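Local coordinates for protein putative sugar ABC transporter (Yersinia enterocolitica subsp. enterocolitica 8081, PDB 5ULB) that probably captures methylthioribose-type sugars, here a selenium analogue in both anomeric forms, as the binding protein of an ABC transporter, at residues 225-239 against 249-262. Residues are numbered along the deposited sequence; the frame is centred on the assembly and turned at random.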
ATOM      1  N   GLN A 225      18.009  16.687   1.919  1.00 11.13           N
ATOM      2  CA  GLN A 225      18.910  16.943   3.055  1.00 12.84           C
ATOM      3  C   GLN A 225      20.333  17.031   2.595  1.00 12.67           C
ATOM      4  O   GLN A 225      21.054  17.959   2.922  1.00 14.51           O
ATOM      5  CB  GLN A 225      18.732  15.875   4.093  1.00 11.93           C
ATOM      6  CG  GLN A 225      17.447  16.053   4.961  1.00 13.90           C
ATOM      7  CD  GLN A 225      17.394  17.250   5.944  1.00 17.06           C
ATOM      8  OE1 GLN A 225      18.301  18.054   5.986  1.00 18.84           O
ATOM      9  NE2 GLN A 225      16.364  17.276   6.809  1.00 17.72           N
ATOM     10  N   GLU A 226      20.789  16.019   1.819  1.00 11.43           N
ATOM     11  CA  GLU A 226      22.221  15.920   1.493  1.00 12.14           C
ATOM     12  C   GLU A 226      22.669  17.012   0.551  1.00 12.37           C
ATOM     13  O   GLU A 226      23.832  17.374   0.547  1.00 13.74           O
ATOM     14  CB  GLU A 226      22.539  14.537   0.943  1.00 13.24           C
ATOM     15  CG  GLU A 226      22.444  13.529   1.976  1.00 14.91           C
ATOM     16  CD  GLU A 226      22.812  12.125   1.621  1.00 17.33           C
ATOM     17  OE1 GLU A 226      23.112  11.906   0.449  1.00 17.00           O
ATOM     18  OE2 GLU A 226      22.711  11.185   2.529  1.00 21.97           O
ATOM     19  N   ASN A 227      21.752  17.499  -0.323  1.00 10.95           N
ATOM     20  CA  ASN A 227      22.055  18.547  -1.259  1.00 11.54           C
ATOM     21  C   ASN A 227      21.735  19.969  -0.735  1.00 12.37           C
ATOM     22  O   ASN A 227      21.849  20.946  -1.470  1.00 15.30           O
ATOM     23  CB  ASN A 227      21.354  18.342  -2.594  1.00 12.05           C
ATOM     24  CG  ASN A 227      21.871  17.130  -3.385  1.00 11.44           C
ATOM     25  OD1 ASN A 227      22.930  17.276  -4.014  1.00 13.87           O
ATOM     26  ND2 ASN A 227      21.239  15.988  -3.273  1.00 12.07           N
ATOM     27  N   GLY A 228      21.271  20.076   0.503  1.00 12.05           N
ATOM     28  CA  GLY A 228      20.940  21.434   1.053  1.00 13.39           C
ATOM     29  C   GLY A 228      19.790  22.102   0.351  1.00 12.47           C
ATOM     30  O   GLY A 228      19.795  23.318   0.136  1.00 15.58           O
ATOM     31  N   ARG A 229      18.771  21.325   0.007  1.00 11.35           N
ATOM     32  CA  ARG A 229      17.598  21.796  -0.740  1.00 11.13           C
ATOM     33  C   ARG A 229      16.291  21.638   0.034  1.00 11.28           C
ATOM     34  O   ARG A 229      15.253  21.404  -0.595  1.00 12.40           O
ATOM     35  CB  ARG A 229      17.532  21.168  -2.100  1.00 11.88           C
ATOM     36  CG  ARG A 229      18.718  21.558  -2.989  1.00 12.05           C
ATOM     37  CD  ARG A 229      18.738  23.013  -3.405  1.00 12.40           C
ATOM     38  NE  ARG A 229      17.571  23.371  -4.239  1.00 11.99           N
ATOM     39  CZ  ARG A 229      17.484  23.158  -5.551  1.00 11.44           C
ATOM     40  NH1 ARG A 229      18.432  22.553  -6.207  1.00 12.61           N
ATOM     41  NH2 ARG A 229      16.378  23.492  -6.242  1.00 11.92           N
ATOM     42  N   THR A 230      16.350  21.790   1.338  1.00 11.53           N
ATOM     43  CA  THR A 230      15.177  21.601   2.168  1.00 12.51           C
ATOM     44  C   THR A 230      14.169  22.774   2.131  1.00 12.44           C
ATOM     45  O   THR A 230      13.122  22.677   2.765  1.00 14.89           O
ATOM     46  CB  THR A 230      15.523  21.271   3.611  1.00 13.91           C
ATOM     47  OG1 THR A 230      16.228  22.301   4.222  1.00 17.05           O
ATOM     48  CG2 THR A 230      16.251  19.929   3.757  1.00 15.20           C
ATOM     49  N   GLU A 231      14.432  23.784   1.314  1.00 12.26           N
ATOM     50  CA  GLU A 231      13.378  24.754   1.021  1.00 13.25           C
ATOM     51  C   GLU A 231      12.250  24.133   0.189  1.00 13.38           C
ATOM     52  O   GLU A 231      11.170  24.704   0.176  1.00 15.26           O
ATOM     53  CB  GLU A 231      13.958  25.988   0.292  1.00 14.07           C
ATOM     54  CG  GLU A 231      14.304  25.850  -1.196  1.00 15.99           C
ATOM     55  CD  GLU A 231      15.527  24.996  -1.591  1.00 14.36           C
ATOM     56  OE1 GLU A 231      16.331  24.653  -0.693  1.00 15.90           O
ATOM     57  OE2 GLU A 231      15.589  24.655  -2.799  1.00 14.66           O
ATOM     58  N   ILE A 232      12.535  23.049  -0.519  1.00 10.98           N
ATOM     59  CA  ILE A 232      11.510  22.308  -1.293  1.00 10.37           C
ATOM     60  C   ILE A 232      10.702  21.527  -0.369  1.00 11.59           C
ATOM     61  O   ILE A 232      11.182  20.753   0.427  1.00 13.41           O
ATOM     62  CB  ILE A 232      12.234  21.417  -2.345  1.00 10.58           C
ATOM     63  CG1 ILE A 232      13.080  22.247  -3.278  1.00 11.08           C
ATOM     64  CG2 ILE A 232      11.232  20.539  -3.034  1.00 11.05           C
ATOM     65  CD1 ILE A 232      13.980  21.403  -4.211  1.00 12.20           C
ATOM     66  N   LYS A 233       9.348  21.620  -0.494  1.00 11.07           N
ATOM     67  CA  LYS A 233       8.435  20.903   0.368  1.00 11.33           C
ATOM     68  C   LYS A 233       7.948  19.586  -0.231  1.00 11.12           C
ATOM     69  O   LYS A 233       7.716  19.519  -1.431  1.00 11.65           O
ATOM     70  CB  LYS A 233       7.257  21.832   0.733  1.00 14.64           C
ATOM     71  CG  LYS A 233       7.727  23.084   1.498  1.00 16.54           C
ATOM     72  CD  LYS A 233       8.774  22.812   2.625  1.00 26.83           C
ATOM     73  CE  LYS A 233       9.300  24.081   3.311  1.00 38.18           C
ATOM     74  NZ  LYS A 233      10.633  23.910   4.072  1.00 40.74           N
ATOM     75  N   LEU A 234       7.815  18.578   0.620  1.00 10.24           N
ATOM     76  CA  LEU A 234       7.438  17.252   0.198  1.00 10.71           C
ATOM     77  C   LEU A 234       6.004  16.859   0.652  1.00  9.56           C
ATOM     78  O   LEU A 234       5.666  17.091   1.827  1.00 11.01           O
ATOM     79  CB  LEU A 234       8.313  16.114   0.777  1.00 15.11           C
ATOM     80  CG  LEU A 234       9.714  16.073   0.493  1.00 16.49           C
ATOM     81  CD1 LEU A 234      10.455  15.030   1.346  1.00 16.59           C
ATOM     82  CD2 LEU A 234       9.895  15.768  -0.998  1.00 22.13           C
ATOM     83  N   TYR A 235       5.247  16.284  -0.267  1.00  9.32           N
ATOM     84  CA  TYR A 235       3.864  15.845  -0.018  1.00  9.21           C
ATOM     85  C   TYR A 235       3.809  14.419  -0.497  1.00  8.64           C
ATOM     86  O   TYR A 235       4.081  14.147  -1.649  1.00 11.91           O
ATOM     87  CB  TYR A 235       2.927  16.742  -0.834  1.00 10.71           C
ATOM     88  CG  TYR A 235       2.973  18.202  -0.436  1.00 10.41           C
ATOM     89  CD1 TYR A 235       3.992  19.013  -0.865  1.00 10.99           C
ATOM     90  CD2 TYR A 235       2.061  18.746   0.460  1.00 11.11           C
ATOM     91  CE1 TYR A 235       4.083  20.334  -0.439  1.00 14.10           C
ATOM     92  CE2 TYR A 235       2.143  20.040   0.892  1.00 13.33           C
ATOM     93  CZ  TYR A 235       3.143  20.824   0.411  1.00 14.74           C
ATOM     94  OH  TYR A 235       3.277  22.111   0.852  1.00 19.03           O
ATOM     95  N   SER A 236       3.395  13.493   0.409  1.00  9.06           N
ATOM     96  CA  SER A 236       3.434  12.067   0.094  1.00  8.84           C
ATOM     97  C   SER A 236       2.139  11.349   0.311  1.00  9.54           C
ATOM     98  O   SER A 236       1.315  11.678   1.154  1.00  9.77           O
ATOM     99  CB  SER A 236       4.567  11.433   0.995  1.00 10.51           C
ATOM    100  OG  SER A 236       4.987  10.153   0.519  1.00 11.48           O
ATOM    101  N   ILE A 237       2.089  10.207  -0.361  1.00  8.70           N
ATOM    102  CA  ILE A 237       1.187   9.088  -0.085  1.00  8.75           C
ATOM    103  C   ILE A 237       1.978   8.023   0.696  1.00  8.62           C
ATOM    104  O   ILE A 237       3.227   7.903   0.501  1.00 10.45           O
ATOM    105  CB  ILE A 237       0.613   8.571  -1.401  1.00  8.74           C
ATOM    106  CG1 ILE A 237      -0.296   9.676  -2.038  1.00  9.78           C
ATOM    107  CG2 ILE A 237      -0.180   7.289  -1.222  1.00 10.19           C
ATOM    108  CD1 ILE A 237      -0.784   9.416  -3.408  1.00 10.74           C
ATOM    109  N   ASP A 238       1.299   7.323   1.540  1.00  8.98           N
ATOM    110  CA  ASP A 238       1.797   6.236   2.375  1.00  9.24           C
ATOM    111  C   ASP A 238       2.437   6.657   3.689  1.00  9.56           C
ATOM    112  O   ASP A 238       2.838   7.805   3.802  1.00 12.00           O
ATOM    113  CB  ASP A 238       2.732   5.236   1.679  1.00  9.63           C
ATOM    114  CG  ASP A 238       2.240   4.683   0.395  1.00  9.51           C
ATOM    115  OD1 ASP A 238       1.029   4.281   0.321  1.00 11.00           O
ATOM    116  OD2 ASP A 238       3.073   4.600  -0.582  1.00 11.69           O
ATOM    117  N   ILE A 239       2.560   5.730   4.630  1.00  9.53           N
ATOM    118  CA  ILE A 239       3.261   6.013   5.855  1.00  9.92           C
ATOM    119  C   ILE A 239       3.995   4.779   6.306  1.00 10.58           C
ATOM    120  O   ILE A 239       3.675   3.648   5.959  1.00 11.46           O
ATOM    121  CB  ILE A 239       2.263   6.436   7.010  1.00 11.61           C
ATOM    122  CG1 ILE A 239       2.903   7.179   8.147  1.00 13.30           C
ATOM    123  CG2 ILE A 239       1.405   5.280   7.481  1.00 13.65           C
ATOM    124  CD1 ILE A 239       3.512   8.500   7.736  1.00 14.18           C
ATOM    125  N   GLU A 249      12.576  15.257  11.929  1.00 17.20           N
ATOM    126  CA  GLU A 249      13.975  15.652  11.893  1.00 17.14           C
ATOM    127  C   GLU A 249      14.050  17.166  11.715  1.00 20.04           C
ATOM    128  O   GLU A 249      13.173  17.847  11.179  1.00 21.21           O
ATOM    129  CB  GLU A 249      14.666  14.958  10.730  1.00 19.66           C
ATOM    130  CG  GLU A 249      15.002  13.538  10.962  1.00 19.22           C
ATOM    131  CD  GLU A 249      15.929  12.885   9.920  1.00 21.26           C
ATOM    132  OE1 GLU A 249      16.197  13.483   8.833  1.00 25.59           O
ATOM    133  OE2 GLU A 249      16.340  11.719  10.237  1.00 28.33           O
ATOM    134  N   ALA A 250      15.213  17.701  12.163  1.00 21.53           N
ATOM    135  CA  ALA A 250      15.515  19.069  11.967  1.00 25.18           C
ATOM    136  C   ALA A 250      15.457  19.426  10.488  1.00 17.13           C
ATOM    137  O   ALA A 250      16.089  18.684   9.608  1.00 21.13           O
ATOM    138  CB  ALA A 250      16.891  19.428  12.561  1.00 26.50           C
ATOM    139  N   ASN A 251      14.867  20.540  10.214  1.00 21.15           N
ATOM    140  CA  ASN A 251      14.795  21.081   8.841  1.00 20.66           C
ATOM    141  C   ASN A 251      13.940  20.258   7.894  1.00 20.60           C
ATOM    142  O   ASN A 251      13.997  20.418   6.645  1.00 20.92           O
ATOM    143  CB  ASN A 251      16.202  21.423   8.246  1.00 24.55           C
ATOM    144  CG  ASN A 251      16.970  22.328   9.150  1.00 33.32           C
ATOM    145  OD1 ASN A 251      16.434  23.348   9.660  1.00 43.76           O
ATOM    146  ND2 ASN A 251      18.213  22.011   9.339  1.00 43.23           N
ATOM    147  N   SER A 252      13.235  19.274   8.446  1.00 18.18           N
ATOM    148  CA  SER A 252      12.467  18.440   7.646  1.00 16.42           C
ATOM    149  C   SER A 252      11.383  19.102   6.753  1.00 16.37           C
ATOM    150  O   SER A 252      10.511  19.775   7.220  1.00 16.73           O
ATOM    151  CB  SER A 252      11.727  17.380   8.496  1.00 16.37           C
ATOM    152  OG  SER A 252      10.909  16.578   7.594  1.00 14.19           O
ATOM    153  N   PRO A 253      11.488  18.863   5.447  1.00 14.19           N
ATOM    154  CA  PRO A 253      10.532  19.368   4.459  1.00 16.30           C
ATOM    155  C   PRO A 253       9.319  18.446   4.255  1.00 14.65           C
ATOM    156  O   PRO A 253       8.528  18.703   3.380  1.00 15.13           O
ATOM    157  CB  PRO A 253      11.335  19.418   3.193  1.00 20.77           C
ATOM    158  CG  PRO A 253      12.314  18.427   3.309  1.00 21.47           C
ATOM    159  CD  PRO A 253      12.637  18.297   4.740  1.00 17.10           C
ATOM    160  N   TRP A 254       9.165  17.387   5.047  1.00 12.88           N
ATOM    161  CA  TRP A 254       8.110  16.379   4.788  1.00 13.29           C
ATOM    162  C   TRP A 254       6.803  16.840   5.461  1.00 12.22           C
ATOM    163  O   TRP A 254       6.611  16.645   6.648  1.00 12.80           O
ATOM    164  CB  TRP A 254       8.560  15.008   5.328  1.00 13.50           C
ATOM    165  CG  TRP A 254       7.689  13.841   4.894  1.00 13.82           C
ATOM    166  CD1 TRP A 254       6.306  13.755   4.805  1.00 16.09           C
ATOM    167  CD2 TRP A 254       8.123  12.572   4.415  1.00 11.06           C
ATOM    168  NE1 TRP A 254       5.933  12.548   4.366  1.00 14.70           N
ATOM    169  CE2 TRP A 254       7.012  11.794   4.111  1.00 11.08           C
ATOM    170  CE3 TRP A 254       9.406  11.988   4.246  1.00 12.42           C
ATOM    171  CZ2 TRP A 254       7.110  10.487   3.621  1.00 11.35           C
ATOM    172  CZ3 TRP A 254       9.499  10.743   3.720  1.00 13.15           C
ATOM    173  CH2 TRP A 254       8.371  10.027   3.441  1.00 13.27           C
ATOM    174  N   LYS A 255       5.931  17.477   4.679  1.00 11.48           N
ATOM    175  CA  LYS A 255       4.781  18.188   5.204  1.00 12.12           C
ATOM    176  C   LYS A 255       3.547  17.335   5.493  1.00 11.79           C
ATOM    177  O   LYS A 255       2.820  17.654   6.438  1.00 13.49           O
ATOM    178  CB  LYS A 255       4.368  19.298   4.223  1.00 14.27           C
ATOM    179  CG  LYS A 255       5.309  20.321   3.932  1.00 17.88           C
ATOM    180  CD  LYS A 255       6.056  20.794   5.128  1.00 28.58           C
ATOM    181  CE  LYS A 255       5.296  21.834   5.708  1.00 39.28           C
ATOM    182  NZ  LYS A 255       6.157  23.061   5.368  1.00 62.41           N
ATOM    183  N   VAL A 256       3.330  16.294   4.709  1.00 11.61           N
ATOM    184  CA  VAL A 256       2.101  15.513   4.859  1.00 11.22           C
ATOM    185  C   VAL A 256       2.352  14.142   4.284  1.00  9.36           C
ATOM    186  O   VAL A 256       3.063  13.990   3.287  1.00 10.65           O
ATOM    187  CB  VAL A 256       0.931  16.132   4.252  1.00 15.20           C
ATOM    188  CG1 VAL A 256       0.914  16.156   2.733  1.00 17.04           C
ATOM    189  CG2 VAL A 256      -0.423  15.532   4.669  1.00 15.98           C
ATOM    190  N   SER A 257       1.670  13.152   4.894  1.00 10.46           N
ATOM    191  CA  SER A 257       1.533  11.817   4.328  1.00 10.04           C
ATOM    192  C   SER A 257       0.029  11.526   4.381  1.00 10.48           C
ATOM    193  O   SER A 257      -0.592  11.655   5.450  1.00 12.32           O
ATOM    194  CB  SER A 257       2.227  10.727   5.117  1.00 11.96           C
ATOM    195  OG  SER A 257       3.629  10.657   4.768  1.00 15.86           O
ATOM    196  N   VAL A 258      -0.528  11.020   3.300  1.00  8.32           N
ATOM    197  CA  VAL A 258      -1.917  10.590   3.232  1.00  8.70           C
ATOM    198  C   VAL A 258      -1.861   9.054   3.053  1.00  7.56           C
ATOM    199  O   VAL A 258      -1.217   8.633   2.081  1.00  9.88           O
ATOM    200  CB  VAL A 258      -2.680  11.296   2.107  1.00  9.62           C
ATOM    201  CG1 VAL A 258      -4.124  10.865   2.171  1.00 10.77           C
ATOM    202  CG2 VAL A 258      -2.580  12.797   2.266  1.00 10.89           C
ATOM    203  N   ALA A 259      -2.485   8.334   3.985  1.00  8.47           N
ATOM    204  CA  ALA A 259      -2.119   6.894   4.035  1.00  9.53           C
ATOM    205  C   ALA A 259      -3.178   6.023   4.671  1.00 10.23           C
ATOM    206  O   ALA A 259      -3.990   6.488   5.456  1.00 11.97           O
ATOM    207  CB  ALA A 259      -0.828   6.761   4.841  1.00 10.45           C
ATOM    208  N   VAL A 260      -3.100   4.757   4.289  1.00 10.68           N
ATOM    209  CA  VAL A 260      -3.775   3.646   4.933  1.00 10.83           C
ATOM    210  C   VAL A 260      -2.705   2.807   5.604  1.00 10.65           C
ATOM    211  O   VAL A 260      -1.609   2.611   5.016  1.00 12.82           O
ATOM    212  CB  VAL A 260      -4.588   2.787   3.899  1.00 12.41           C
ATOM    213  CG1 VAL A 260      -5.275   1.627   4.542  1.00 15.42           C
ATOM    214  CG2 VAL A 260      -5.581   3.649   3.103  1.00 12.56           C
ATOM    215  N   ASP A 261      -2.975   2.256   6.743  1.00 11.03           N
ATOM    216  CA  ASP A 261      -1.988   1.369   7.439  1.00 11.83           C
ATOM    217  C   ASP A 261      -1.877   0.071   6.574  1.00 11.17           C
ATOM    218  O   ASP A 261      -2.849  -0.666   6.431  1.00 10.08           O
ATOM    219  CB  ASP A 261      -2.493   0.963   8.816  1.00 12.24           C
ATOM    220  CG  ASP A 261      -1.525   0.096   9.622  1.00 16.74           C
ATOM    221  OD1 ASP A 261      -0.497  -0.349   9.048  1.00 13.99           O
ATOM    222  OD2 ASP A 261      -1.848  -0.095  10.817  1.00 22.47           O
ATOM    223  N   PRO A 262      -0.683  -0.212   5.993  1.00  9.38           N
ATOM    224  CA  PRO A 262      -0.591  -1.430   5.192  1.00  9.86           C
ATOM    225  C   PRO A 262      -0.769  -2.651   5.954  1.00  9.16           C
ATOM    226  O   PRO A 262      -1.182  -3.672   5.318  1.00 10.27           O
ATOM    227  CB  PRO A 262       0.820  -1.275   4.530  1.00 11.76           C
ATOM    228  CG  PRO A 262       1.267   0.124   4.734  1.00 11.92           C
ATOM    229  CD  PRO A 262       0.587   0.537   6.014  1.00 11.11           C
TER
HETATM  230  O   HOH W   1      19.439  19.657   7.784  1.00 47.74           O
HETATM  231  O   HOH W   2      12.218  22.500   5.415  1.00 41.34           O
HETATM  232  O   HOH W   3      -1.307   4.491   1.756  1.00 14.67           O
HETATM  233  O   HOH W   4       0.769   3.411   3.746  1.00 14.24           O
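Lys255 lies over one face of the Tyr235 ring, its CB 4.1 Å from CE2 and displaced toward the rim, the two side chains running the same way. The Val256 side chain runs at about a right angle to that of Tyr235, and its CG1 comes obliquely to within 3.6 Å of Tyr235 CD2. The Trp254 indole, on the other side of the sheet, is met obliquely by Ser236 OG and Leu234 CD1, while the carbonyl carbon of Val256 lies at its edge, in plane. With CG swung anti to its backbone N (chi1 -169°), Trp254 runs its ring forward along its own strand and gives NE1 to Ser257 OG, 3.0 Å away and somewhat out of the ring plane. That hydroxyl donates to Asp238 O at 3.1 Å, nearly along the C=O axis, so a relay leads from the indole to the backbone of Asp238, whose side chain lies in the sugar pocket. Ser236 OG instead donates to Ile237 O and also bonds Thr217.

The strands pair in parallel, with Leu234 N on Pro253 O and Lys255 N on Leu234 O, both at 2.9 Å. A beta bulge at Lys255 then shifts the register by one residue, before Ser236 gives N to Val256 O and takes Val258 N on its own O; Asp238 N continues to Val258 O. At the far end Gln225 NE2 donates to Ala250 O (3.1 Å, 154° at the hydrogen) and also bonds Tyr221.

The pairing illustrates a beta-alpha-beta crossover of the periplasmic binding protein fold: strands 233-237 and 254-259, 10° from parallel, are joined through helix 241-248. That helix packs on Trp254, while helix 214-226 touches Leu234, Pro253 and Trp254. Strand 208-211 flanks 233-237, and strand 285-294 flanks 254-259 in antiparallel fashion.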